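Local coordinates for oxidoreductase YdhF (Escherichia coli, PDB 1OG6), which binds NADPH and probably acts as an oxidoreductase of the aldo-keto reductase family, although its natural substrate is not established, at residues C[53-58]-C[126-131]; C[85-88]-C[93-96]. All blocks are in the same frame, centred on the assembly; numbering follows the deposited sequence.

Contact 1 (53-58 with 126-131) and contact 2 (85-88 with 93-96) lie on the same side of the chain's centre, with their own centres about 10 Å apart. Along the chain, both segments of contact 2 fall between the two of contact 1. They share the barrel sheet, in which strand 79-87 runs parallel to its neighbour 122-127. The two also touch directly: Ile86 packs on His128, and Tyr58 OH makes a probable hydrogen bond to Thr88 N. Contact 1 lies at the nicotinamide end of NADP, whereas contact 2 shapes the loop beyond, and both reach a second subunit of the same protein.

Contact 1 of 2, residues C[53-58]-C[126-131]; sequences DIYGGY and LIHRPD. With NAP (NADP nicotinamide-adenine-dinucleotide phosphate), chain F.
Two aromatic side chains, Tyr55 and His128, meet obliquely beside the nicotinamide of NADP. Their planes are 82° apart and the ring centres 5.7 Å, so the meeting is local: Tyr55 CE1 lies 3.7 Å from His128 NE2, near the imidazole plane and at its edge. Ile54 fills in beside them. Its CG1 sits between the backbone N and the carbonyl carbon (chi1 68°), and the extended chain beyond carries CD1 to 3.7 Å from the same His128 NE2, approaching the ring obliquely. A branched aliphatic residue suits this place because it lends bulk against the imidazole without competing for polar partners.

The site belongs to the TIM barrel of the aldo-keto reductases, where residues following the parallel strands gather at the C-terminal mouth: Tyr55 comes after strand 48-50 and His128 directly after strand 122-127. By similarity Tyr55 is the proton donor, a role for which a phenol is apt, since its rigid ring holds the hydroxyl beside the nicotinamide, where it would probably protonate a substrate carbonyl. Tyr55 OH stands 3.1 Å from C2N of the nicotinamide and has a weak hydrogen bond to Lys83.

The carboxamide of the cofactor meets segment 126-131. Its O7N is in the plane of the imidazole, at the edge, 3.7 Å from His128 CE1. Arg129 reaches the same oxygen more loosely, with a chain bent at chi2 and chi3 that leaves NH2 3.7 Å from O7N. The Tyr55 ring also meets that of Trp22.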
ATOM      1  N   ASP C  53     -23.686 -12.012  11.766  1.00 40.39           N
ATOM      2  CA  ASP C  53     -24.752 -11.099  12.145  1.00 40.20           C
ATOM      3  C   ASP C  53     -25.971 -11.229  11.222  1.00 39.19           C
ATOM      4  O   ASP C  53     -26.991 -11.817  11.571  1.00 37.63           O
ATOM      5  CB  ASP C  53     -24.172  -9.676  12.065  1.00 42.85           C
ATOM      6  CG  ASP C  53     -24.939  -8.662  12.887  1.00 44.95           C
ATOM      7  OD1 ASP C  53     -25.844  -9.055  13.655  1.00 47.03           O
ATOM      8  OD2 ASP C  53     -24.618  -7.459  12.771  1.00 46.09           O
ATOM      9  N   ILE C  54     -25.816 -10.678  10.025  1.00 38.74           N
ATOM     10  CA  ILE C  54     -26.838 -10.622   8.986  1.00 37.15           C
ATOM     11  C   ILE C  54     -27.293 -11.899   8.272  1.00 37.64           C
ATOM     12  O   ILE C  54     -28.305 -11.875   7.575  1.00 36.77           O
ATOM     13  CB  ILE C  54     -26.366  -9.663   7.910  1.00 36.27           C
ATOM     14  CG1 ILE C  54     -25.151 -10.269   7.199  1.00 35.48           C
ATOM     15  CG2 ILE C  54     -25.969  -8.345   8.549  1.00 36.24           C
ATOM     16  CD1 ILE C  54     -24.515  -9.372   6.180  1.00 34.58           C
ATOM     17  N   TYR C  55     -26.558 -12.998   8.430  1.00 38.86           N
ATOM     18  CA  TYR C  55     -26.865 -14.267   7.753  1.00 38.61           C
ATOM     19  C   TYR C  55     -28.287 -14.826   7.779  1.00 40.18           C
ATOM     20  O   TYR C  55     -28.853 -15.081   8.846  1.00 39.53           O
ATOM     21  CB  TYR C  55     -25.902 -15.356   8.231  1.00 35.90           C
ATOM     22  CG  TYR C  55     -24.517 -15.209   7.666  1.00 33.88           C
ATOM     23  CD1 TYR C  55     -24.216 -14.160   6.812  1.00 33.67           C
ATOM     24  CD2 TYR C  55     -23.503 -16.098   8.004  1.00 34.13           C
ATOM     25  CE1 TYR C  55     -22.944 -13.986   6.310  1.00 34.63           C
ATOM     26  CE2 TYR C  55     -22.216 -15.934   7.502  1.00 34.81           C
ATOM     27  CZ  TYR C  55     -21.946 -14.867   6.657  1.00 34.26           C
ATOM     28  OH  TYR C  55     -20.676 -14.628   6.193  1.00 31.63           O
ATOM     29  N   GLY C  56     -28.834 -15.036   6.577  1.00 41.73           N
ATOM     30  CA  GLY C  56     -30.173 -15.581   6.415  1.00 43.04           C
ATOM     31  C   GLY C  56     -31.283 -14.632   6.823  1.00 44.38           C
ATOM     32  O   GLY C  56     -32.360 -15.064   7.242  1.00 43.87           O
ATOM     33  N   GLY C  57     -31.027 -13.335   6.682  1.00 45.36           N
ATOM     34  CA  GLY C  57     -32.010 -12.347   7.074  1.00 45.81           C
ATOM     35  C   GLY C  57     -32.079 -12.341   8.586  1.00 46.18           C
ATOM     36  O   GLY C  57     -33.145 -12.182   9.167  1.00 46.35           O
ATOM     37  N   TYR C  58     -30.926 -12.532   9.218  1.00 47.28           N
ATOM     38  CA  TYR C  58     -30.827 -12.564  10.672  1.00 48.60           C
ATOM     39  C   TYR C  58     -31.534 -13.797  11.250  1.00 48.96           C
ATOM     40  O   TYR C  58     -31.988 -13.776  12.397  1.00 50.09           O
ATOM     41  CB  TYR C  58     -31.440 -11.295  11.268  1.00 49.75           C
ATOM     42  CG  TYR C  58     -30.775  -9.999  10.839  1.00 50.73           C
ATOM     43  CD1 TYR C  58     -29.573  -9.583  11.415  1.00 50.17           C
ATOM     44  CD2 TYR C  58     -31.366  -9.170   9.877  1.00 50.72           C
ATOM     45  CE1 TYR C  58     -28.980  -8.373  11.049  1.00 50.16           C
ATOM     46  CE2 TYR C  58     -30.779  -7.957   9.504  1.00 50.01           C
ATOM     47  CZ  TYR C  58     -29.588  -7.564  10.096  1.00 50.30           C
ATOM     48  OH  TYR C  58     -29.012  -6.358   9.753  1.00 49.71           O
ATOM     49  N   LEU C 126     -15.979 -11.362  14.558  1.00 21.50           N
ATOM     50  CA  LEU C 126     -15.323 -10.701  13.448  1.00 21.76           C
ATOM     51  C   LEU C 126     -16.075  -9.442  13.006  1.00 22.69           C
ATOM     52  O   LEU C 126     -17.292  -9.491  12.804  1.00 23.53           O
ATOM     53  CB  LEU C 126     -15.271 -11.674  12.266  1.00 20.37           C
ATOM     54  CG  LEU C 126     -14.069 -12.532  11.894  1.00 17.91           C
ATOM     55  CD1 LEU C 126     -13.388 -13.124  13.101  1.00 17.90           C
ATOM     56  CD2 LEU C 126     -14.574 -13.602  10.959  1.00 16.60           C
ATOM     57  N   ILE C 127     -15.376  -8.319  12.865  1.00 21.79           N
ATOM     58  CA  ILE C 127     -16.039  -7.125  12.351  1.00 22.28           C
ATOM     59  C   ILE C 127     -16.276  -7.506  10.884  1.00 22.96           C
ATOM     60  O   ILE C 127     -15.366  -7.464  10.063  1.00 22.51           O
ATOM     61  CB  ILE C 127     -15.139  -5.867  12.411  1.00 21.36           C
ATOM     62  CG1 ILE C 127     -14.792  -5.539  13.861  1.00 20.12           C
ATOM     63  CG2 ILE C 127     -15.846  -4.691  11.762  1.00 18.09           C
ATOM     64  CD1 ILE C 127     -15.971  -5.154  14.691  1.00 17.93           C
ATOM     65  N   HIS C 128     -17.505  -7.900  10.579  1.00 23.68           N
ATOM     66  CA  HIS C 128     -17.901  -8.342   9.245  1.00 24.67           C
ATOM     67  C   HIS C 128     -17.251  -7.672   8.036  1.00 24.77           C
ATOM     68  O   HIS C 128     -16.735  -8.352   7.159  1.00 25.13           O
ATOM     69  CB  HIS C 128     -19.419  -8.224   9.102  1.00 27.20           C
ATOM     70  CG  HIS C 128     -20.042  -9.306   8.275  1.00 28.87           C
ATOM     71  ND1 HIS C 128     -19.430  -9.844   7.164  1.00 29.56           N
ATOM     72  CD2 HIS C 128     -21.246  -9.920   8.376  1.00 30.56           C
ATOM     73  CE1 HIS C 128     -20.230 -10.742   6.614  1.00 30.53           C
ATOM     74  NE2 HIS C 128     -21.338 -10.806   7.330  1.00 31.62           N
ATOM     75  N   ARG C 129     -17.273  -6.346   7.978  1.00 25.06           N
ATOM     76  CA  ARG C 129     -16.729  -5.642   6.820  1.00 24.63           C
ATOM     77  C   ARG C 129     -16.175  -4.257   7.226  1.00 23.66           C
ATOM     78  O   ARG C 129     -16.672  -3.647   8.172  1.00 23.21           O
ATOM     79  CB  ARG C 129     -17.865  -5.534   5.789  1.00 24.60           C
ATOM     80  CG  ARG C 129     -17.525  -4.915   4.455  1.00 29.85           C
ATOM     81  CD  ARG C 129     -16.900  -5.896   3.467  1.00 31.79           C
ATOM     82  NE  ARG C 129     -17.825  -6.938   3.029  1.00 32.80           N
ATOM     83  CZ  ARG C 129     -17.639  -7.698   1.950  1.00 33.19           C
ATOM     84  NH1 ARG C 129     -16.565  -7.537   1.190  1.00 32.16           N
ATOM     85  NH2 ARG C 129     -18.530  -8.623   1.625  1.00 34.06           N
ATOM     86  N   PRO C 130     -15.125  -3.762   6.532  1.00 23.27           N
ATOM     87  CA  PRO C 130     -14.472  -2.464   6.781  1.00 24.11           C
ATOM     88  C   PRO C 130     -15.347  -1.243   6.466  1.00 26.15           C
ATOM     89  O   PRO C 130     -15.806  -1.049   5.338  1.00 26.31           O
ATOM     90  CB  PRO C 130     -13.225  -2.533   5.902  1.00 22.66           C
ATOM     91  CG  PRO C 130     -13.676  -3.357   4.755  1.00 22.96           C
ATOM     92  CD  PRO C 130     -14.437  -4.473   5.440  1.00 23.27           C
ATOM     93  N   ASP C 131     -15.533  -0.395   7.468  1.00 28.13           N
ATOM     94  CA  ASP C 131     -16.403   0.770   7.343  1.00 29.75           C
ATOM     95  C   ASP C 131     -15.706   2.140   7.224  1.00 28.77           C
ATOM     96  O   ASP C 131     -14.794   2.451   7.993  1.00 28.07           O
ATOM     97  CB  ASP C 131     -17.362   0.737   8.548  1.00 32.63           C
ATOM     98  CG  ASP C 131     -18.348   1.874   8.556  1.00 35.72           C
ATOM     99  OD1 ASP C 131     -18.916   2.175   7.485  1.00 36.96           O
ATOM    100  OD2 ASP C 131     -18.564   2.451   9.644  1.00 36.10           O
TER
HETATM  101  PA  NAP F1299     -18.206 -21.820  -1.620  1.00 65.10           P
HETATM  102  O1A NAP F1299     -17.760 -21.266  -2.838  0.62 64.24           O
HETATM  103  O2A NAP F1299     -17.425 -22.769  -0.736  0.65 64.98           O
HETATM  104  O5B NAP F1299     -19.608 -22.566  -1.851  1.00 64.28           O
HETATM  105  C5B NAP F1299     -19.710 -23.448  -2.989  1.00 64.53           C
HETATM  106  C4B NAP F1299     -21.234 -23.438  -3.352  0.78 63.66           C
HETATM  107  O4B NAP F1299     -21.283 -24.322  -4.538  0.99 64.03           O
HETATM  108  C3B NAP F1299     -22.162 -24.141  -2.327  0.60 63.31           C
HETATM  109  O3B NAP F1299     -23.320 -23.319  -2.237  1.00 61.10           O
HETATM  110  C2B NAP F1299     -22.506 -25.506  -2.891  0.90 63.55           C
HETATM  111  O2B NAP F1299     -23.887 -25.839  -2.781  0.32 64.46           O
HETATM  112  C1B NAP F1299     -22.093 -25.455  -4.392  1.00 63.65           C
HETATM  113  N9A NAP F1299     -21.357 -26.656  -4.753  0.87 63.23           N
HETATM  114  C8A NAP F1299     -20.366 -27.360  -4.092  1.00 63.22           C
HETATM  115  N7A NAP F1299     -19.928 -28.423  -4.741  0.62 63.21           N
HETATM  116  C5A NAP F1299     -20.684 -28.411  -5.906  1.00 62.95           C
HETATM  117  C6A NAP F1299     -20.673 -29.296  -6.999  0.75 63.05           C
HETATM  118  N6A NAP F1299     -19.897 -30.387  -7.154  0.65 63.07           N
HETATM  119  N1A NAP F1299     -21.566 -29.025  -8.052  0.84 63.50           N
HETATM  120  N3A NAP F1299     -22.458 -27.026  -6.938  1.00 62.63           N
HETATM  121  C4A NAP F1299     -21.570 -27.316  -5.913  0.08 63.07           C
HETATM  122  O3  NAP F1299     -18.594 -20.625  -0.647  0.77 64.09           O
HETATM  123  PN  NAP F1299     -19.963 -19.909  -0.343  1.00 63.03           P
HETATM  124  O1N NAP F1299     -20.259 -18.549  -0.810  0.51 63.25           O
HETATM  125  O2N NAP F1299     -20.658 -20.549   0.815  0.87 62.48           O
HETATM  126  O5D NAP F1299     -19.093 -19.028   0.705  0.20 62.07           O
HETATM  127  C5D NAP F1299     -18.074 -19.597   1.618  1.00 60.15           C
HETATM  128  C4D NAP F1299     -18.425 -19.356   3.077  0.86 59.72           C
HETATM  129  O4D NAP F1299     -17.819 -18.154   3.618  0.38 59.19           O
HETATM  130  C3D NAP F1299     -19.946 -19.290   3.468  1.00 59.64           C
HETATM  131  O3D NAP F1299     -20.432 -20.553   3.935  0.60 60.33           O
HETATM  132  O2D NAP F1299     -20.238 -18.628   5.853  1.00 58.46           O
HETATM  133  C1D NAP F1299     -18.783 -17.392   4.410  1.00 58.72           C
HETATM  134  N1N NAP F1299     -18.906 -16.005   3.824  0.62 57.85           N
HETATM  135  C2N NAP F1299     -18.214 -14.901   4.389  1.00 57.16           C
HETATM  136  C3N NAP F1299     -18.386 -13.636   3.826  0.81 57.37           C
HETATM  137  C7N NAP F1299     -17.636 -12.446   4.439  0.35 57.19           C
HETATM  138  O7N NAP F1299     -17.820 -11.374   3.922  1.00 57.01           O
HETATM  139  N7N NAP F1299     -16.842 -12.594   5.466  1.00 56.79           N
HETATM  140  C4N NAP F1299     -19.267 -13.424   2.671  1.00 57.29           C
HETATM  141  C5N NAP F1299     -19.942 -14.557   2.129  0.56 57.44           C
HETATM  142  C6N NAP F1299     -19.779 -15.858   2.690  0.76 57.27           C
HETATM  143  P2B NAP F1299     -24.437 -27.327  -2.459  1.00 65.03           P
HETATM  144  O1X NAP F1299     -24.308 -28.118  -1.162  0.58 64.55           O
HETATM  145  O2X NAP F1299     -25.559 -27.626  -3.427  1.00 64.90           O
HETATM  146  O3X NAP F1299     -25.330 -26.497  -1.564  0.91 65.47           O

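Contact 2 of 2, residues C[85-88]-C[93-96]; sequences GIAT and ENVI
The carboxamide of Asn94 meets the backbone O of Thr88 and the methyl of Ala87, each with a different end. The nitrogen takes the polar neighbour: ND2 gives a hydrogen bond of 2.7 Å to Thr88 O. That bond is bent at the hydrogen, 136°, and the acceptor is tilted 28° out of the Asn94 amide plane, although the donor lies almost in line with the Thr88 C=O bond. The other end, OD1, rests 3.8 Å from CB of Ala87, which points at the asparagine. With CG anti to the carbonyl carbon and beside the backbone N (chi1 -37°), the carboxamide is placed so that ND2 comes to Thr88 O. Asn94 CB also lies close to that oxygen, at 3.3 Å.

Asparagine suits the place because it offers an amide donor on a short side chain, and the small Ala87 methyl lets the amide lie close, the CA atoms of Ala87 and Asn94 being 6.6 Å apart. A leucine in place of Asn94 would probably leave the Thr88 carbonyl without this donor and press branched methyls against the oxygen. The Thr88 side chain points away from segment 93-96 and touches Ile54, so Thr88 joins this contact through its backbone. Gln283 of a second subunit packs on Asn94 and donates a hydrogen bond from NE2 to Glu93 O.

Within the fold, the contact bridges the loop between strand 79-87 and the short strand 98-99, which pair antiparallel, with Ala87 joined to His98 by backbone hydrogen bonding.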
ATOM      1  N   GLY C  85     -21.485  -5.876  12.132  1.00 39.41           N
ATOM      2  CA  GLY C  85     -20.946  -4.644  11.595  1.00 40.70           C
ATOM      3  C   GLY C  85     -21.604  -4.259  10.295  1.00 42.43           C
ATOM      4  O   GLY C  85     -21.192  -3.305   9.638  1.00 42.41           O
ATOM      5  N   ILE C  86     -22.629  -5.008   9.912  1.00 44.59           N
ATOM      6  CA  ILE C  86     -23.348  -4.712   8.682  1.00 46.72           C
ATOM      7  C   ILE C  86     -24.845  -4.508   8.950  1.00 47.55           C
ATOM      8  O   ILE C  86     -25.418  -5.094   9.874  1.00 47.54           O
ATOM      9  CB  ILE C  86     -23.151  -5.834   7.623  1.00 46.56           C
ATOM     10  CG1 ILE C  86     -21.661  -6.003   7.316  1.00 46.07           C
ATOM     11  CG2 ILE C  86     -23.876  -5.476   6.333  1.00 47.52           C
ATOM     12  CD1 ILE C  86     -21.368  -6.927   6.158  1.00 44.45           C
ATOM     13  N   ALA C  87     -25.468  -3.656   8.144  1.00 48.04           N
ATOM     14  CA  ALA C  87     -26.886  -3.381   8.280  1.00 48.27           C
ATOM     15  C   ALA C  87     -27.610  -3.697   6.968  1.00 48.21           C
ATOM     16  O   ALA C  87     -27.560  -2.920   6.012  1.00 47.70           O
ATOM     17  CB  ALA C  87     -27.093  -1.931   8.666  1.00 47.78           C
ATOM     18  N   THR C  88     -28.267  -4.854   6.938  1.00 47.87           N
ATOM     19  CA  THR C  88     -29.012  -5.320   5.776  1.00 47.81           C
ATOM     20  C   THR C  88     -30.365  -4.630   5.720  1.00 47.97           C
ATOM     21  O   THR C  88     -30.837  -4.113   6.728  1.00 48.26           O
ATOM     22  CB  THR C  88     -29.217  -6.851   5.852  1.00 47.68           C
ATOM     23  OG1 THR C  88     -27.987  -7.508   5.529  1.00 48.49           O
ATOM     24  CG2 THR C  88     -30.288  -7.314   4.893  1.00 47.96           C
ATOM     25  N   GLU C  93     -35.749  -0.415   9.594  1.00 55.77           N
ATOM     26  CA  GLU C  93     -34.956   0.761   9.929  1.00 54.49           C
ATOM     27  C   GLU C  93     -33.987   1.104   8.796  1.00 54.21           C
ATOM     28  O   GLU C  93     -33.920   2.246   8.336  1.00 54.55           O
ATOM     29  CB  GLU C  93     -34.148   0.514  11.202  1.00 54.70           C
ATOM     30  CG  GLU C  93     -34.906  -0.147  12.331  1.00 54.73           C
ATOM     31  CD  GLU C  93     -34.461  -1.576  12.559  1.00 54.93           C
ATOM     32  OE1 GLU C  93     -34.779  -2.441  11.713  1.00 55.27           O
ATOM     33  OE2 GLU C  93     -33.785  -1.829  13.581  1.00 54.26           O
ATOM     34  N   ASN C  94     -33.236   0.097   8.357  1.00 52.88           N
ATOM     35  CA  ASN C  94     -32.247   0.254   7.298  1.00 51.00           C
ATOM     36  C   ASN C  94     -32.894   0.379   5.928  1.00 50.70           C
ATOM     37  O   ASN C  94     -33.152  -0.624   5.258  1.00 50.72           O
ATOM     38  CB  ASN C  94     -31.301  -0.942   7.308  1.00 49.37           C
ATOM     39  CG  ASN C  94     -30.995  -1.417   8.706  1.00 48.32           C
ATOM     40  OD1 ASN C  94     -30.574  -0.640   9.560  1.00 46.97           O
ATOM     41  ND2 ASN C  94     -31.212  -2.700   8.951  1.00 47.49           N
ATOM     42  N   VAL C  95     -33.150   1.618   5.515  1.00 49.99           N
ATOM     43  CA  VAL C  95     -33.765   1.882   4.219  1.00 48.59           C
ATOM     44  C   VAL C  95     -32.722   1.725   3.112  1.00 48.65           C
ATOM     45  O   VAL C  95     -33.043   1.808   1.927  1.00 48.24           O
ATOM     46  CB  VAL C  95     -34.363   3.317   4.167  1.00 47.17           C
ATOM     47  CG1 VAL C  95     -34.932   3.688   5.524  1.00 45.32           C
ATOM     48  CG2 VAL C  95     -33.313   4.318   3.745  1.00 46.90           C
ATOM     49  N   ILE C  96     -31.476   1.493   3.519  1.00 48.83           N
ATOM     50  CA  ILE C  96     -30.359   1.333   2.592  1.00 49.45           C
ATOM     51  C   ILE C  96     -29.277   0.446   3.210  1.00 49.65           C
ATOM     52  O   ILE C  96     -29.135   0.386   4.433  1.00 49.52           O
ATOM     53  CB  ILE C  96     -29.725   2.713   2.233  1.00 49.80           C
ATOM     54  CG1 ILE C  96     -28.708   2.551   1.102  1.00 49.18           C
ATOM     55  CG2 ILE C  96     -29.039   3.318   3.459  1.00 49.59           C
ATOM     56  CD1 ILE C  96     -28.204   3.865   0.533  1.00 48.50           C
TER